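Local coordinates for protein hydrogenase maturation protease HycI (Thermococcus kodakarensis KOD1, PDB 5ZBY) that probably acts as the endopeptidase that trims the C-terminus of a [NiFe] hydrogenase large subunit during its maturation, at residues A[25-33]-A[70-78]. Numbering follows the deposited sequence.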
loop_
_atom_site.group_PDB
_atom_site.type_symbol
_atom_site.label_atom_id
_atom_site.label_comp_id
_atom_site.label_asym_id
_atom_site.label_seq_id
_atom_site.Cartn_x
_atom_site.Cartn_y
_atom_site.Cartn_z
ATOM N N GLY A 25 -14.565 2.830 -7.698
ATOM C CA GLY A 25 -15.208 2.766 -6.403
ATOM C C GLY A 25 -14.221 2.616 -5.267
ATOM O O GLY A 25 -13.238 3.322 -5.218
ATOM N N ASP A 26 -14.482 1.693 -4.358
ATOM C CA ASP A 26 -13.601 1.541 -3.187
ATOM C C ASP A 26 -12.190 1.109 -3.573
ATOM O O ASP A 26 -11.288 1.156 -2.719
ATOM C CB ASP A 26 -14.196 0.532 -2.215
ATOM C CG ASP A 26 -15.455 1.059 -1.524
ATOM O OD1 ASP A 26 -15.623 2.288 -1.423
ATOM O OD2 ASP A 26 -16.194 0.227 -0.970
ATOM N N ASP A 27 -11.973 0.650 -4.807
ATOM C CA ASP A 27 -10.592 0.361 -5.285
ATOM C C ASP A 27 -9.740 1.615 -5.397
ATOM O O ASP A 27 -8.519 1.510 -5.627
ATOM C CB ASP A 27 -10.634 -0.352 -6.645
ATOM C CG ASP A 27 -10.643 -1.854 -6.512
ATOM O OD1 ASP A 27 -10.504 -2.347 -5.374
ATOM O OD2 ASP A 27 -10.770 -2.554 -7.547
ATOM N N ALA A 28 -10.333 2.782 -5.163
ATOM C CA ALA A 28 -9.523 4.011 -5.091
ATOM C C ALA A 28 -8.658 4.032 -3.834
ATOM O O ALA A 28 -7.766 4.852 -3.719
ATOM C CB ALA A 28 -10.395 5.232 -5.100
ATOM N N PHE A 29 -8.977 3.183 -2.858
ATOM C CA PHE A 29 -8.343 3.301 -1.525
ATOM C C PHE A 29 -6.831 3.621 -1.529
ATOM O O PHE A 29 -6.417 4.613 -0.929
ATOM C CB PHE A 29 -8.557 2.019 -0.732
ATOM C CG PHE A 29 -7.897 2.041 0.610
ATOM C CD1 PHE A 29 -8.437 2.771 1.641
ATOM C CD2 PHE A 29 -6.748 1.310 0.822
ATOM C CE1 PHE A 29 -7.805 2.816 2.894
ATOM C CE2 PHE A 29 -6.119 1.339 2.068
ATOM C CZ PHE A 29 -6.672 2.099 3.107
ATOM N N GLY A 30 -6.037 2.800 -2.208
ATOM C CA GLY A 30 -4.582 2.917 -2.115
ATOM C C GLY A 30 -4.097 4.223 -2.714
ATOM O O GLY A 30 -3.169 4.848 -2.187
ATOM N N VAL A 31 -4.718 4.648 -3.817
ATOM C CA VAL A 31 -4.280 5.902 -4.446
ATOM C C VAL A 31 -4.735 7.093 -3.612
ATOM O O VAL A 31 -3.971 8.084 -3.485
ATOM C CB VAL A 31 -4.743 6.013 -5.909
ATOM C CG1 VAL A 31 -4.183 4.842 -6.669
ATOM C CG2 VAL A 31 -6.226 6.057 -6.017
ATOM N N LEU A 32 -5.866 6.951 -2.923
ATOM C CA LEU A 32 -6.294 8.017 -2.016
ATOM C C LEU A 32 -5.238 8.174 -0.941
ATOM O O LEU A 32 -4.830 9.314 -0.606
ATOM C CB LEU A 32 -7.666 7.700 -1.407
ATOM C CG LEU A 32 -8.847 7.774 -2.393
ATOM C CD1 LEU A 32 -10.125 7.307 -1.751
ATOM C CD2 LEU A 32 -9.000 9.182 -2.904
ATOM N N VAL A 33 -4.755 7.040 -0.427
ATOM C CA VAL A 33 -3.790 7.113 0.673
ATOM C C VAL A 33 -2.513 7.776 0.189
ATOM O O VAL A 33 -1.999 8.699 0.855
ATOM C CB VAL A 33 -3.490 5.733 1.257
ATOM C CG1 VAL A 33 -2.342 5.832 2.277
ATOM C CG2 VAL A 33 -4.722 5.196 1.979
ATOM N N VAL A 70 9.460 -1.165 2.355
ATOM C CA VAL A 70 8.534 -0.797 1.290
ATOM C C VAL A 70 7.147 -1.195 1.766
ATOM O O VAL A 70 6.962 -2.332 2.212
ATOM C CB VAL A 70 8.879 -1.496 -0.038
ATOM C CG1 VAL A 70 7.834 -1.081 -1.109
ATOM C CG2 VAL A 70 10.330 -1.096 -0.482
ATOM N N VAL A 71 6.216 -0.249 1.735
ATOM C CA VAL A 71 4.817 -0.480 2.185
ATOM C C VAL A 71 3.890 -0.325 1.004
ATOM O O VAL A 71 3.790 0.786 0.481
ATOM C CB VAL A 71 4.431 0.535 3.244
ATOM C CG1 VAL A 71 3.028 0.321 3.753
ATOM C CG2 VAL A 71 5.441 0.483 4.419
ATOM N N PHE A 72 3.234 -1.406 0.590
ATOM C CA PHE A 72 2.195 -1.347 -0.439
ATOM C C PHE A 72 0.887 -1.110 0.249
ATOM O O PHE A 72 0.660 -1.656 1.320
ATOM C CB PHE A 72 2.157 -2.650 -1.243
ATOM C CG PHE A 72 3.359 -2.801 -2.134
ATOM C CD1 PHE A 72 4.395 -3.649 -1.800
ATOM C CD2 PHE A 72 3.465 -2.033 -3.287
ATOM C CE1 PHE A 72 5.541 -3.753 -2.636
ATOM C CE2 PHE A 72 4.622 -2.128 -4.100
ATOM C CZ PHE A 72 5.621 -2.997 -3.792
ATOM N N VAL A 73 0.042 -0.255 -0.313
ATOM C CA VAL A 73 -1.253 0.038 0.314
ATOM C C VAL A 73 -2.319 -0.213 -0.763
ATOM O O VAL A 73 -2.217 0.321 -1.865
ATOM C CB VAL A 73 -1.346 1.481 0.815
ATOM C CG1 VAL A 73 -2.703 1.765 1.448
ATOM C CG2 VAL A 73 -0.176 1.840 1.795
ATOM N N ASP A 74 -3.300 -1.073 -0.495
ATOM C CA ASP A 74 -4.262 -1.466 -1.551
ATOM C C ASP A 74 -5.624 -1.819 -0.886
ATOM O O ASP A 74 -5.695 -2.177 0.283
ATOM C CB ASP A 74 -3.721 -2.687 -2.336
ATOM C CG ASP A 74 -4.443 -2.931 -3.667
ATOM O OD1 ASP A 74 -5.199 -2.043 -4.115
ATOM O OD2 ASP A 74 -4.193 -3.982 -4.271
ATOM N N ALA A 75 -6.704 -1.659 -1.635
ATOM C CA ALA A 75 -7.945 -2.311 -1.268
ATOM C C ALA A 75 -7.845 -3.821 -1.481
ATOM O O ALA A 75 -7.622 -4.273 -2.590
ATOM C CB ALA A 75 -9.097 -1.746 -2.134
ATOM N N ILE A 76 -8.080 -4.611 -0.437
ATOM C CA ILE A 76 -7.869 -6.037 -0.492
ATOM C C ILE A 76 -9.125 -6.721 -0.001
ATOM O O ILE A 76 -9.602 -6.380 1.088
ATOM C CB ILE A 76 -6.673 -6.467 0.428
ATOM C CG1 ILE A 76 -5.360 -5.841 -0.040
ATOM C CG2 ILE A 76 -6.591 -7.977 0.505
ATOM C CD1 ILE A 76 -4.938 -6.271 -1.406
ATOM N N HIS A 77 -9.656 -7.624 -0.822
ATOM C CA HIS A 77 -10.791 -8.470 -0.398
ATOM C C HIS A 77 -10.236 -9.614 0.446
ATOM O O HIS A 77 -9.598 -10.511 -0.074
ATOM C CB HIS A 77 -11.557 -8.997 -1.610
ATOM C CG HIS A 77 -12.774 -9.789 -1.215
ATOM N ND1 HIS A 77 -13.554 -9.434 -0.139
ATOM C CD2 HIS A 77 -13.303 -10.940 -1.695
ATOM C CE1 HIS A 77 -14.536 -10.307 0.009
ATOM N NE2 HIS A 77 -14.410 -11.232 -0.929
ATOM N N PHE A 78 -10.456 -9.579 1.760
ATOM C CA PHE A 78 -9.976 -10.672 2.607
ATOM C C PHE A 78 -11.085 -11.217 3.488
ATOM O O PHE A 78 -10.832 -11.955 4.453
ATOM C CB PHE A 78 -8.791 -10.209 3.463
ATOM C CG PHE A 78 -9.110 -9.078 4.399
ATOM C CD1 PHE A 78 -9.588 -9.331 5.682
ATOM C CD2 PHE A 78 -8.889 -7.755 4.028
ATOM C CE1 PHE A 78 -9.844 -8.288 6.561
ATOM C CE2 PHE A 78 -9.185 -6.726 4.891
ATOM C CZ PHE A 78 -9.656 -6.997 6.171
HETATM O O HOH W 1 -6.831 0.572 -3.701
HETATM O O HOH W 2 -10.191 -4.750 -4.137
#
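The F29 ring and the V73 side chain cross at about a right angle, ring atom CE2 of F29 meeting CG1 of V73 at 3.5 Å. In F29, CG stands anti to the backbone N (chi1 178°), which leads the ring from A75, whose CB is 4.1 Å from F29 CB, toward V73. V33 reaches one face of the same ring with its CG2, set toward the rim, and that methyl also touches V73 CG1 at 4.0 Å. Replacing F29 by alanine would remove the ring, and is likely to leave both methyls without their aromatic partner and open a gap toward L147 and C125. Next to this cluster G30 CA makes a CA-H...O contact of 3.5 Å with V73 O, where a side chain on G30 would clash. Water 1 accepts from G30 N (2.8 Å) and A75 N, with D27 O 2.7 Å from it; water 2 donates to D27 OD1 and A75 O, while D27 OD2 is salt-bridged to R24. D74 OD1 is hydrogen-bonded to a HEPES molecule, probably from the crystallisation liquor. Helix 29-40 thus packs on 69-75, the middle strand of the five-stranded mixed sheet, with helix 138-156 (A144, L147) also touching V33 and F29: mainly apolar side chains meet, and water, rather than a direct hydrogen bond between the segments, takes up the G30 and A75 N-H groups.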